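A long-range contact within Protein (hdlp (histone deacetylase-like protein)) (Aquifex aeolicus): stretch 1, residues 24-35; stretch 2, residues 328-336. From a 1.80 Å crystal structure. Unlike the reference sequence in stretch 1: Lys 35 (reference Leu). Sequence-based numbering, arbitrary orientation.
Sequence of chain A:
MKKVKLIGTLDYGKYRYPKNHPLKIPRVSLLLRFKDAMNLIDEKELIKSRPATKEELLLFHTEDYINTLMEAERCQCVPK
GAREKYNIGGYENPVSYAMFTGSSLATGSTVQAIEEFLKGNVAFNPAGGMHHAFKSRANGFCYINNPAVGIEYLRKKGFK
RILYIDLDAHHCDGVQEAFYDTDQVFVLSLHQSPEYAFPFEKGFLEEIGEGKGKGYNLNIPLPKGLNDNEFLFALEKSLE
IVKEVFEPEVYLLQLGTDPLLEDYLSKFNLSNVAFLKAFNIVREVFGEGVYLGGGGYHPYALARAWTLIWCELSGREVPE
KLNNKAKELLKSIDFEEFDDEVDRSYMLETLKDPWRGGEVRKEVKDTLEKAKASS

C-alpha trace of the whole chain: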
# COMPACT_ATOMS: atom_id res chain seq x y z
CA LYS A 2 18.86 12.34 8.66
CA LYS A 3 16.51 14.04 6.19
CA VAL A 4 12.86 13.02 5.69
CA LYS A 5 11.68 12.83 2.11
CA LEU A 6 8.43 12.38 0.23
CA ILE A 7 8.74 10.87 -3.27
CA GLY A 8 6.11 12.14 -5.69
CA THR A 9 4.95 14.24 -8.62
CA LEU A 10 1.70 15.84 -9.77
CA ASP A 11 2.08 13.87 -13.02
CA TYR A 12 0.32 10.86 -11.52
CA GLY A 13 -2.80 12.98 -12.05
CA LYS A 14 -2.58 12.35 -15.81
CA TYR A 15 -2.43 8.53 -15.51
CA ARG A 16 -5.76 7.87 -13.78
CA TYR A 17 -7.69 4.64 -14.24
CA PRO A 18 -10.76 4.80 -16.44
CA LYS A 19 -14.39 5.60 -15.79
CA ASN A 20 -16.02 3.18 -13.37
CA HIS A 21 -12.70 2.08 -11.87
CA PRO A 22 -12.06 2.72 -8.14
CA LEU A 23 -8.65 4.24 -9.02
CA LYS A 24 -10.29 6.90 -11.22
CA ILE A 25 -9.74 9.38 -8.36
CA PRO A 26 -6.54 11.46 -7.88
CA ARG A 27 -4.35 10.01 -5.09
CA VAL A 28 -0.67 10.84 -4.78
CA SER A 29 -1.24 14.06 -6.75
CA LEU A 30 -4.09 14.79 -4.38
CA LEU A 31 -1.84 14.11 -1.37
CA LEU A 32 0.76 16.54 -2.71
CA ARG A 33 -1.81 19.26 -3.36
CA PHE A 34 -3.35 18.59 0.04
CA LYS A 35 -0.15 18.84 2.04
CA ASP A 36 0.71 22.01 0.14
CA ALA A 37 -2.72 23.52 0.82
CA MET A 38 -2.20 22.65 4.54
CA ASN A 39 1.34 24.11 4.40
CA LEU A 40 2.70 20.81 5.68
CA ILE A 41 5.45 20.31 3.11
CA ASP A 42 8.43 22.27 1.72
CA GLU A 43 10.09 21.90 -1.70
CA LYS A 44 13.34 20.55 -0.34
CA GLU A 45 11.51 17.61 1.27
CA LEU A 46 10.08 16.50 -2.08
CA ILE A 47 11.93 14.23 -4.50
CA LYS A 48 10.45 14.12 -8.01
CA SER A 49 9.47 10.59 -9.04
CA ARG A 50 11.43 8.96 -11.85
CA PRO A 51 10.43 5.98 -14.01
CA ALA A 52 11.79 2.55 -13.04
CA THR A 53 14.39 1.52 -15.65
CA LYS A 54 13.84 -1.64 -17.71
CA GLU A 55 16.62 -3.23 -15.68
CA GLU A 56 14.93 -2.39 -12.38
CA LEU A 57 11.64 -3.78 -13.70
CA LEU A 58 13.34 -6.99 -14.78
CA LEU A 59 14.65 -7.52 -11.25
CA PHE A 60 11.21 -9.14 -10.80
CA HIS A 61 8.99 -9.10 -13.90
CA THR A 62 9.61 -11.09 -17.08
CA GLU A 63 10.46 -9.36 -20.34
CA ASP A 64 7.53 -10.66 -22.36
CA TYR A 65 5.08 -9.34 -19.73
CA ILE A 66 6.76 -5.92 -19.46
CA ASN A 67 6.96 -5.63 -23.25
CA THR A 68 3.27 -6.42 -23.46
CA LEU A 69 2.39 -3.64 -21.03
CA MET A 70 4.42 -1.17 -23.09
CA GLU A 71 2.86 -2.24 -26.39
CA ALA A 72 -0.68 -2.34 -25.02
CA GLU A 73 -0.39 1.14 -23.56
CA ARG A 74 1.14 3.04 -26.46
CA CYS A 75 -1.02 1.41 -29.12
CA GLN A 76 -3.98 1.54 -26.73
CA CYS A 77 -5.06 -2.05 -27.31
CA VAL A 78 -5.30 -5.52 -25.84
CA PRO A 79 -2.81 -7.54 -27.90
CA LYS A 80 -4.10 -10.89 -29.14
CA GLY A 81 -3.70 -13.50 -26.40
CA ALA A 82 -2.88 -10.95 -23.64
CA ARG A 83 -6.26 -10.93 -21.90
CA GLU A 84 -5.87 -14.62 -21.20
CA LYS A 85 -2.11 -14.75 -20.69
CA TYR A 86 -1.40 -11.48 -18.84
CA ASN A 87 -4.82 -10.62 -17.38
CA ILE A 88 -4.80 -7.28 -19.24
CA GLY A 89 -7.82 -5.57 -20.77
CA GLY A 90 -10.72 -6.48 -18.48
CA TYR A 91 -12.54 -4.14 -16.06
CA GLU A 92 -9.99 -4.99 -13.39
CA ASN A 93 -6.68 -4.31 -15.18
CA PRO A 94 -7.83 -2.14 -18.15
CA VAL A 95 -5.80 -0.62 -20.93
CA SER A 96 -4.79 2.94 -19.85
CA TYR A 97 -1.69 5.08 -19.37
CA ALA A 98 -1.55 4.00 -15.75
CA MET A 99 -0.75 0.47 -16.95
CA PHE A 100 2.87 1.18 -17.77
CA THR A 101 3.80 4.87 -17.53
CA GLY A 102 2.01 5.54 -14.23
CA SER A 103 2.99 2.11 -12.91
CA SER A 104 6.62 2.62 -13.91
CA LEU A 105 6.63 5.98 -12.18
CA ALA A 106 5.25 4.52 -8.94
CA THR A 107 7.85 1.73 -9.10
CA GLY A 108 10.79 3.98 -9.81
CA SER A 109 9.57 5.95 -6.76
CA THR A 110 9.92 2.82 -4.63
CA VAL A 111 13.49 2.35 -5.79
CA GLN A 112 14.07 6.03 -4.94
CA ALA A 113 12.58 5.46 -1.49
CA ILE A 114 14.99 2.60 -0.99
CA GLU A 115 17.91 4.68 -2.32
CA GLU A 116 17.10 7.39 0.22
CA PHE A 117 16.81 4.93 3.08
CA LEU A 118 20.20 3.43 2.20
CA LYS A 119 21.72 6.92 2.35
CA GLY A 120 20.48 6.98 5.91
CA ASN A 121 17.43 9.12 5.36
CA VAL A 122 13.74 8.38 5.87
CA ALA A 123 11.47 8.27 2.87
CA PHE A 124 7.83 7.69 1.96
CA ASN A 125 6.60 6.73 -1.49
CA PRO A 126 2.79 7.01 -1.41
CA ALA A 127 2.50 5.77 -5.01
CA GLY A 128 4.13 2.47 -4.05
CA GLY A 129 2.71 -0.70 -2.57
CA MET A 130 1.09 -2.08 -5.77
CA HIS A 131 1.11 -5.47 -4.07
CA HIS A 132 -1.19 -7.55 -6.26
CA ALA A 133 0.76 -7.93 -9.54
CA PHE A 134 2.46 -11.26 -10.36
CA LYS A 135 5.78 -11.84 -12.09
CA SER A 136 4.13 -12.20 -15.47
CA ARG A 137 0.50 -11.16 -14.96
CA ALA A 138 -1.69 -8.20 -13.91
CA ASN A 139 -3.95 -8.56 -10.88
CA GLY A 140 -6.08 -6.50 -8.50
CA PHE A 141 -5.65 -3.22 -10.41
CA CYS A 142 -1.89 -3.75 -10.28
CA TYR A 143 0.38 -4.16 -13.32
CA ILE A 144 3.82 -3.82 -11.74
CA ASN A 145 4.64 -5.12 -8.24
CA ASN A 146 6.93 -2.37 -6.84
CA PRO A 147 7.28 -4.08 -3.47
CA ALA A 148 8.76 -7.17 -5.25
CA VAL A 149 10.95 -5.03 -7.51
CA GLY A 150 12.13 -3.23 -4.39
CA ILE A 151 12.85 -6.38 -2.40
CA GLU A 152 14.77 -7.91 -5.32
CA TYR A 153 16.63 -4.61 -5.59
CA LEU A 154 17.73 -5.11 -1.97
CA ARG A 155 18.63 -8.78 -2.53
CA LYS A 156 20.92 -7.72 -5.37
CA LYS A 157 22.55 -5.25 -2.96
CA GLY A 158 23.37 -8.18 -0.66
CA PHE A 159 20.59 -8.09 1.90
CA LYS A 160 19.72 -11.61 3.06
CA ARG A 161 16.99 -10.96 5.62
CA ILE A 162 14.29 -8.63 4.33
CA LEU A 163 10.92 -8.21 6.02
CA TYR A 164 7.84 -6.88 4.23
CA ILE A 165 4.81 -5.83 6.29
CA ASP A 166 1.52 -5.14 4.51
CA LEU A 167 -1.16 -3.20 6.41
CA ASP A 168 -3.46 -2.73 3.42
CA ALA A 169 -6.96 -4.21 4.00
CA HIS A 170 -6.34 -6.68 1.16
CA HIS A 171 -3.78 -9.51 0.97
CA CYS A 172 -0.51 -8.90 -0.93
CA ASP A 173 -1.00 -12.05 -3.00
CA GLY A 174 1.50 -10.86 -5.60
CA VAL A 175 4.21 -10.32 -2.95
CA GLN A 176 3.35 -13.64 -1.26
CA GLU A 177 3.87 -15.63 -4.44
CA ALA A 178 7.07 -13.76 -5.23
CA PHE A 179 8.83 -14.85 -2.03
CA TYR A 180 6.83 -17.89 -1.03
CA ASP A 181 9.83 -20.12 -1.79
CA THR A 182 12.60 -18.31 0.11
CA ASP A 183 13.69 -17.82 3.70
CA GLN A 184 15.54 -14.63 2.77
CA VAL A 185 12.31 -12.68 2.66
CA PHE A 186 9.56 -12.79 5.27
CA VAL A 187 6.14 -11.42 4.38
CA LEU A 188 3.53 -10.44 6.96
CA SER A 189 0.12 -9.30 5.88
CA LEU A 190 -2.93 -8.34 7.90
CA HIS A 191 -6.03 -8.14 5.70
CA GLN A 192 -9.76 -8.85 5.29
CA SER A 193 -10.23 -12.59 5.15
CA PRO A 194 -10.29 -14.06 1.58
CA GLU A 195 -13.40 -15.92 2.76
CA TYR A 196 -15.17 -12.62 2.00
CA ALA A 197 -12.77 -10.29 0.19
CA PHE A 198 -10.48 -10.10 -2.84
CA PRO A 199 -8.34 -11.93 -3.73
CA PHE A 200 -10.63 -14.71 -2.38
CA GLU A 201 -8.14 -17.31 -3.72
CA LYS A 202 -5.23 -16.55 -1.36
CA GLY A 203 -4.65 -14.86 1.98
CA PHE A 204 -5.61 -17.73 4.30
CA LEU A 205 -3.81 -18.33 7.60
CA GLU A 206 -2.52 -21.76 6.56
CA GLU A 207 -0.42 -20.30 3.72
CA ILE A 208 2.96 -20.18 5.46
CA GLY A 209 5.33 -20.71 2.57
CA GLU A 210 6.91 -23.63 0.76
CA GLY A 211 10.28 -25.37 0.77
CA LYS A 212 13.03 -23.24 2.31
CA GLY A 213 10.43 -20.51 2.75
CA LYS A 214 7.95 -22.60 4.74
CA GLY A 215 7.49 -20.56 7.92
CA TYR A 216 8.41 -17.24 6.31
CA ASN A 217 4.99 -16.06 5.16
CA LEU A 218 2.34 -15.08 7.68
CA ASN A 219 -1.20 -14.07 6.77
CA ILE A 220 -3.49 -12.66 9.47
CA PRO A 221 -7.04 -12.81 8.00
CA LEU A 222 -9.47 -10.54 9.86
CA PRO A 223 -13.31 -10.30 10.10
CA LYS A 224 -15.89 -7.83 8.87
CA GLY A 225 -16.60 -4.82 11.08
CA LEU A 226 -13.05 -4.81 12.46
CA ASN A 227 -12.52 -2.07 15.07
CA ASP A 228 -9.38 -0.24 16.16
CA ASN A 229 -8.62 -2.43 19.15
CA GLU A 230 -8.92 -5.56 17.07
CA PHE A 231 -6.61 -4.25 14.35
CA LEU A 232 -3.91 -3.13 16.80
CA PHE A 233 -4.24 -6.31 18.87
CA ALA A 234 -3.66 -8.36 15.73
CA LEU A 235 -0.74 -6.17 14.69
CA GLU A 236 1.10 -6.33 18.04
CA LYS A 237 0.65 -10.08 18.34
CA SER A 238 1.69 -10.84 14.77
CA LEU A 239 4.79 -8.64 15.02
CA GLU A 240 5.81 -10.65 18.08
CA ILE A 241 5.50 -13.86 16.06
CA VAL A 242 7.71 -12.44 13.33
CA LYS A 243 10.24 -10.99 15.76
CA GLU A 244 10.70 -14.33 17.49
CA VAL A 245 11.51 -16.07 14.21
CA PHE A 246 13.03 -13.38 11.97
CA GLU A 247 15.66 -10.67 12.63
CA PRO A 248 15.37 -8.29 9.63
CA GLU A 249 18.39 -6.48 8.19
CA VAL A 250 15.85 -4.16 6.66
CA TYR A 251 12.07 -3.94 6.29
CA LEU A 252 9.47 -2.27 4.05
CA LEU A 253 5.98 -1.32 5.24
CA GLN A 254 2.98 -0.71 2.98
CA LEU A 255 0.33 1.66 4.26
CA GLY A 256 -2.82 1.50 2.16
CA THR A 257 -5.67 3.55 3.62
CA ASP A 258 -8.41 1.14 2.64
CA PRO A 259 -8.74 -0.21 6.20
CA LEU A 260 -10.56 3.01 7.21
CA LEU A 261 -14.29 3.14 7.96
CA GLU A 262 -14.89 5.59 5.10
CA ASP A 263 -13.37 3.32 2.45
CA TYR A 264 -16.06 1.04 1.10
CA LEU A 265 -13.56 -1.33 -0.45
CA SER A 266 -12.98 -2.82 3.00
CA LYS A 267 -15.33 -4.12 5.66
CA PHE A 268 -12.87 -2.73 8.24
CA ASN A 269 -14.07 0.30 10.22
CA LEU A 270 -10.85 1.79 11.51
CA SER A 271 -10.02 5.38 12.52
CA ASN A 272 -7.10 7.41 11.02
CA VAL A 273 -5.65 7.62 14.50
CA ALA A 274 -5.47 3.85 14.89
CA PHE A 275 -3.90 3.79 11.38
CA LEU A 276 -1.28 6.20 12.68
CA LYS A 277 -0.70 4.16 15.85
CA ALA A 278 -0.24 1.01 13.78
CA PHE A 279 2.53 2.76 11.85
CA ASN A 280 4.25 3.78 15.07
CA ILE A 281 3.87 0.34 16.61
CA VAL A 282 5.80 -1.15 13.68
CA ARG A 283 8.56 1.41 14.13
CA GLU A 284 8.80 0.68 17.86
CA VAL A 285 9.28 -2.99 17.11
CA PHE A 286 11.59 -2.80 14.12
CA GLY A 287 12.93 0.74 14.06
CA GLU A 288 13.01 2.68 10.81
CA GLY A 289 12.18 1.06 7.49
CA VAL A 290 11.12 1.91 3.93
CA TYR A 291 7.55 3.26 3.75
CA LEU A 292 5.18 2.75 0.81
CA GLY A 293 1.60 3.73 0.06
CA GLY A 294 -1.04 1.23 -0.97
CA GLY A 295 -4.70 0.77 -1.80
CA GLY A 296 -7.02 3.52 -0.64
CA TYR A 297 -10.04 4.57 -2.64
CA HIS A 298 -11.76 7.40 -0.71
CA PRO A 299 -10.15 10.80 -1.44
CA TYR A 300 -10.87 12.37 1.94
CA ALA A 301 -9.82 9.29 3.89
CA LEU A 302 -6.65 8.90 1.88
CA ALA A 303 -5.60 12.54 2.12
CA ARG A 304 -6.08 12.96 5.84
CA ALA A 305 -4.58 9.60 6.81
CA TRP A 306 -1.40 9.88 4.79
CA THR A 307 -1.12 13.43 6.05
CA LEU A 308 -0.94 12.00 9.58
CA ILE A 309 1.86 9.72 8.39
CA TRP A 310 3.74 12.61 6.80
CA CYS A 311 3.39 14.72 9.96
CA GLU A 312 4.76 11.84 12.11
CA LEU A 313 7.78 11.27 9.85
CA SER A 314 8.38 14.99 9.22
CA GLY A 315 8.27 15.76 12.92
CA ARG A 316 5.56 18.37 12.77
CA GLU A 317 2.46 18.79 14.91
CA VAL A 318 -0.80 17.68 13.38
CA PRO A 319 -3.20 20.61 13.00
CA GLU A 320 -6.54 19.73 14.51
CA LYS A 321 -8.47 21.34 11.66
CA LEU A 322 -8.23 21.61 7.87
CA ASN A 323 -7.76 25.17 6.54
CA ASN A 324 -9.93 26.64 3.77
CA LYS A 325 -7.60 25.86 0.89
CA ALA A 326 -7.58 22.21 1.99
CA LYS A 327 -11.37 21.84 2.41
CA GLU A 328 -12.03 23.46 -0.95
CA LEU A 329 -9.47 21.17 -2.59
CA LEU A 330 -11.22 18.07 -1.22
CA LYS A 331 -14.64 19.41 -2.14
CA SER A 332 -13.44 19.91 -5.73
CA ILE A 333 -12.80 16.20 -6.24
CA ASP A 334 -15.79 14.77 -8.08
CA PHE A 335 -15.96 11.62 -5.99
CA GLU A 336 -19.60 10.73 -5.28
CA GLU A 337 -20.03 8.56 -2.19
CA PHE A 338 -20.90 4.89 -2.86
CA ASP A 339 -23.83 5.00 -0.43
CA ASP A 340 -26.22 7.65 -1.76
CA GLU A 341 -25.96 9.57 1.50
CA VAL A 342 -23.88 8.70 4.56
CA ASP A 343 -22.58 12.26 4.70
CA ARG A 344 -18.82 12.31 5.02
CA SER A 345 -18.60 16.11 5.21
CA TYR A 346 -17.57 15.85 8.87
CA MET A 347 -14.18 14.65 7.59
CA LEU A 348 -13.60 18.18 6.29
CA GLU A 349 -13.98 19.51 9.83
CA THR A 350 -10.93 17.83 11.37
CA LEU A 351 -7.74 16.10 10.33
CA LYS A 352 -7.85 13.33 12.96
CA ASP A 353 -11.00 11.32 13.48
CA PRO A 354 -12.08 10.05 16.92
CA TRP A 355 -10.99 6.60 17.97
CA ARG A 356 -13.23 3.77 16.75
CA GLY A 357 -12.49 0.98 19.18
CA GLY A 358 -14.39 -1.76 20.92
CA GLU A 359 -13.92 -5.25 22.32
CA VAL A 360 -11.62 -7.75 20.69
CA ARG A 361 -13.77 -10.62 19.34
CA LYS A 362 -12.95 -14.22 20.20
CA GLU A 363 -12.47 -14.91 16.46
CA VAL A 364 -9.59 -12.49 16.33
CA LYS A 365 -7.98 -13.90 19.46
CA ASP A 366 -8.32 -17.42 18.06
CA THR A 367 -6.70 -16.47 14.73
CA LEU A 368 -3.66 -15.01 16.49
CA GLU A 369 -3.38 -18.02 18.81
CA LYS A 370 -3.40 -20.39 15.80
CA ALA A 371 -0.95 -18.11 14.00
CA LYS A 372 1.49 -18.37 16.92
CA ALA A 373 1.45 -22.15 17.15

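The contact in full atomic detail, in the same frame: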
# COMPACT_ATOMS: atom_id res chain seq x y z
N LYS A 24 -9.99 5.76 -10.36
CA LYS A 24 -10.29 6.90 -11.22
C LYS A 24 -9.88 8.19 -10.47
O LYS A 24 -9.41 9.16 -11.07
CB LYS A 24 -11.79 6.93 -11.50
CG LYS A 24 -12.33 8.22 -12.09
CD LYS A 24 -13.63 8.63 -11.39
CE LYS A 24 -14.69 7.53 -11.43
NZ LYS A 24 -15.92 7.88 -10.66
N ILE A 25 -10.07 8.20 -9.16
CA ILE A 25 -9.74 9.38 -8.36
C ILE A 25 -8.25 9.71 -8.27
O ILE A 25 -7.39 8.84 -8.44
CB ILE A 25 -10.23 9.24 -6.91
CG1 ILE A 25 -9.67 7.94 -6.31
CG2 ILE A 25 -11.72 9.31 -6.85
CD1 ILE A 25 -9.98 7.74 -4.84
N PRO A 26 -7.92 10.99 -8.01
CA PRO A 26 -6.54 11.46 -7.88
C PRO A 26 -6.10 10.89 -6.53
O PRO A 26 -6.94 10.73 -5.65
CB PRO A 26 -6.71 12.98 -7.82
CG PRO A 26 -8.04 13.21 -8.54
CD PRO A 26 -8.85 12.13 -7.89
N ARG A 27 -4.81 10.59 -6.36
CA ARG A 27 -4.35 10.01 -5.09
C ARG A 27 -3.04 10.58 -4.59
O ARG A 27 -3.02 11.32 -3.62
CB ARG A 27 -4.27 8.49 -5.21
CG ARG A 27 -5.64 7.89 -5.56
CD ARG A 27 -5.59 6.38 -5.78
NE ARG A 27 -5.39 5.63 -4.55
CZ ARG A 27 -4.24 5.07 -4.17
NH1 ARG A 27 -3.16 5.17 -4.93
NH2 ARG A 27 -4.18 4.41 -3.02
N VAL A 28 -1.93 10.25 -5.24
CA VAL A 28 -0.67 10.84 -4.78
C VAL A 28 -0.65 12.32 -5.17
O VAL A 28 -0.15 13.18 -4.41
CB VAL A 28 0.54 10.12 -5.39
CG1 VAL A 28 1.83 10.84 -5.00
CG2 VAL A 28 0.57 8.68 -4.88
N SER A 29 -1.22 12.65 -6.33
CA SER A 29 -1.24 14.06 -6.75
C SER A 29 -2.14 14.80 -5.78
O SER A 29 -1.90 15.96 -5.43
CB SER A 29 -1.76 14.23 -8.19
OG SER A 29 -3.14 13.90 -8.30
N LEU A 30 -3.19 14.13 -5.31
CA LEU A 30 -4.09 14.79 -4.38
C LEU A 30 -3.37 14.99 -3.06
O LEU A 30 -3.55 16.01 -2.42
CB LEU A 30 -5.36 13.96 -4.18
CG LEU A 30 -6.46 14.54 -3.26
CD1 LEU A 30 -5.97 14.56 -1.83
CD2 LEU A 30 -6.85 15.94 -3.71
N LEU A 31 -2.56 14.00 -2.64
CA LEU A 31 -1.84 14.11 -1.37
C LEU A 31 -0.90 15.32 -1.44
O LEU A 31 -0.84 16.12 -0.52
CB LEU A 31 -0.98 12.86 -1.10
CG LEU A 31 -0.71 12.36 0.33
CD1 LEU A 31 0.68 11.68 0.39
CD2 LEU A 31 -0.75 13.47 1.33
N LEU A 32 -0.17 15.43 -2.54
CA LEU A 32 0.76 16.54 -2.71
C LEU A 32 0.04 17.87 -2.64
O LEU A 32 0.49 18.76 -1.94
CB LEU A 32 1.52 16.42 -4.04
CG LEU A 32 2.60 15.35 -4.17
CD1 LEU A 32 3.29 15.46 -5.53
CD2 LEU A 32 3.64 15.53 -3.07
N ARG A 33 -1.07 18.00 -3.37
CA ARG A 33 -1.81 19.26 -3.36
C ARG A 33 -2.39 19.53 -1.98
O ARG A 33 -2.47 20.67 -1.55
CB ARG A 33 -2.92 19.24 -4.42
CG ARG A 33 -2.38 19.22 -5.86
CD ARG A 33 -3.45 19.56 -6.89
NE ARG A 33 -4.55 18.60 -6.89
CZ ARG A 33 -5.59 18.66 -7.71
NH1 ARG A 33 -5.68 19.64 -8.60
NH2 ARG A 33 -6.55 17.74 -7.64
N PHE A 34 -2.78 18.47 -1.29
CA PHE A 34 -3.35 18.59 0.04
C PHE A 34 -2.29 19.03 1.06
O PHE A 34 -2.51 19.96 1.84
CB PHE A 34 -3.96 17.26 0.47
CG PHE A 34 -4.74 17.35 1.75
CD1 PHE A 34 -5.98 17.96 1.77
CD2 PHE A 34 -4.20 16.84 2.94
CE1 PHE A 34 -6.70 18.06 2.98
CE2 PHE A 34 -4.91 16.94 4.15
CZ PHE A 34 -6.17 17.56 4.16
N LYS A 35 -1.12 18.40 1.06
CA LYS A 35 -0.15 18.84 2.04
C LYS A 35 0.32 20.26 1.76
O LYS A 35 0.69 20.97 2.68
CB LYS A 35 1.02 17.89 2.12
CG LYS A 35 0.68 16.63 2.90
CD LYS A 35 1.86 15.70 2.95
CE LYS A 35 2.24 15.25 1.57
NZ LYS A 35 2.63 16.35 0.66
N GLU A 328 -11.58 23.19 0.40
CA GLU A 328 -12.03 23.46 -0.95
C GLU A 328 -11.41 22.48 -1.95
O GLU A 328 -12.08 22.02 -2.89
CB GLU A 328 -11.72 24.91 -1.31
CG GLU A 328 -12.50 25.86 -0.41
CD GLU A 328 -12.25 27.33 -0.70
OE1 GLU A 328 -12.41 27.74 -1.87
OE2 GLU A 328 -11.93 28.07 0.25
N LEU A 329 -10.15 22.13 -1.72
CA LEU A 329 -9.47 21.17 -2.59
C LEU A 329 -10.26 19.85 -2.55
O LEU A 329 -10.66 19.34 -3.59
CB LEU A 329 -8.04 20.91 -2.09
CG LEU A 329 -7.30 19.72 -2.72
CD1 LEU A 329 -7.14 19.92 -4.23
CD2 LEU A 329 -5.95 19.54 -2.06
N LEU A 330 -10.49 19.33 -1.36
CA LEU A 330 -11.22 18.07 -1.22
C LEU A 330 -12.61 18.13 -1.82
O LEU A 330 -13.05 17.19 -2.49
CB LEU A 330 -11.31 17.64 0.24
CG LEU A 330 -9.96 17.36 0.91
CD1 LEU A 330 -10.22 16.77 2.29
CD2 LEU A 330 -9.15 16.39 0.08
N LYS A 331 -13.30 19.24 -1.60
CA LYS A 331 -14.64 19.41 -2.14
C LYS A 331 -14.65 19.46 -3.66
O LYS A 331 -15.68 19.16 -4.28
CB LYS A 331 -15.30 20.67 -1.56
CG LYS A 331 -15.43 20.67 -0.05
CD LYS A 331 -16.11 21.93 0.47
CE LYS A 331 -17.55 22.02 -0.03
NZ LYS A 331 -18.25 23.21 0.53
N SER A 332 -13.52 19.81 -4.27
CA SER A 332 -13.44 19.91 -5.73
C SER A 332 -13.31 18.57 -6.44
O SER A 332 -13.52 18.48 -7.65
CB SER A 332 -12.26 20.80 -6.15
OG SER A 332 -11.02 20.13 -5.98
N ILE A 333 -12.96 17.54 -5.68
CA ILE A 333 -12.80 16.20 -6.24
C ILE A 333 -14.17 15.59 -6.53
O ILE A 333 -14.94 15.32 -5.61
CB ILE A 333 -12.10 15.27 -5.24
CG1 ILE A 333 -10.80 15.91 -4.75
CG2 ILE A 333 -11.81 13.92 -5.89
CD1 ILE A 333 -10.12 15.13 -3.65
N ASP A 334 -14.51 15.40 -7.80
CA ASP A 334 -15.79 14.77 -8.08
C ASP A 334 -15.61 13.31 -7.68
O ASP A 334 -15.01 12.52 -8.41
CB ASP A 334 -16.19 14.90 -9.55
CG ASP A 334 -15.17 14.31 -10.49
OD1 ASP A 334 -15.50 14.15 -11.69
OD2 ASP A 334 -14.04 14.03 -10.05
N PHE A 335 -16.10 12.97 -6.50
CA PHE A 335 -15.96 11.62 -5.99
C PHE A 335 -17.26 10.81 -5.91
O PHE A 335 -17.29 9.64 -6.30
CB PHE A 335 -15.31 11.66 -4.61
CG PHE A 335 -15.43 10.37 -3.85
CD1 PHE A 335 -14.96 9.18 -4.39
CD2 PHE A 335 -16.08 10.34 -2.63
CE1 PHE A 335 -15.14 7.97 -3.73
CE2 PHE A 335 -16.27 9.14 -1.96
CZ PHE A 335 -15.80 7.95 -2.51
N GLU A 336 -18.32 11.43 -5.41
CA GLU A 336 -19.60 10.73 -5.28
C GLU A 336 -19.46 9.52 -4.35
O GLU A 336 -18.82 8.53 -4.69
CB GLU A 336 -20.11 10.25 -6.63
CG GLU A 336 -21.37 9.41 -6.52
CD GLU A 336 -21.80 8.82 -7.84
OE1 GLU A 336 -21.00 8.08 -8.45
OE2 GLU A 336 -22.94 9.09 -8.26

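These two stretches lie almost 300 residues apart in sequence, and no hydrogen bond crosses between them. The contact rests on apolar packing. It buries 463 Å², both sides summed.

The two helices run nearly antiparallel. The angle between the axes of helix 28-35 and helix 328-332 is 156°, and their closest approach is 10.5 Å. This spacing leaves room for a layer of side chains between them. The register follows from the antiparallel course. Phe 34 lies across from Leu 329, with their CA atoms 7.1 Å apart. At the other end, Ile 25 lies across from Phe 335, with CA atoms 7.0 Å apart. Here loop faces loop.

Hydrogen bonds occur within each stretch. In the first, Phe 34 N donates to Leu 30 O at 2.8 Å. In the second, Ser 332 OG donates a side-chain hydrogen bond to Leu 329 O at 2.5 Å, and Ser 332 N reaches the same oxygen at 3.0 Å. The Ser 332 hydroxyl is thus bonded within its own stretch.

Leu 30 is central to the packing. Its CA-to-CB bond points toward the second stretch, and its side chain touches three residues there. Leu 30 CD2 approaches Ile 333 CD1 to 3.4 Å, a tight methyl contact, and lies 3.9 Å from Leu 329 CG. Leu 30 CD1 is 4.1 Å from Leu 330 CD2. These branched aliphatic chains offer no polar groups, so shape and exclusion of water govern the fit.

Leu 329 has the largest area covered by the other stretch. Its CD2 methyl reaches the first helix's backbone, 3.6 Å from Arg 33 C and 3.4 Å from Phe 34 N. That nitrogen is already bonded within its helix, so the methyl does not leave it without a partner. Leu 329 CD2 also sits at the edge of the Phe 34 ring, near its plane. Leu 329 CD1 lies over one face of the Arg 33 guanidinium. The flat group can pack against a methyl in this way while its charge stays on an exposed residue.

Phe 34 starts out sideways, but the end of its side chain comes nearer. Its CE1 is 3.8 Å from Leu 330 CD1.

Beyond the helices, two loop pairs extend the apolar contact. Pro 26 CD meets Ile 333 CG2 at 4.0 Å. Ile 25 CG2 meets Phe 335 CD1 at 4.1 Å, an aliphatic-aromatic pairing.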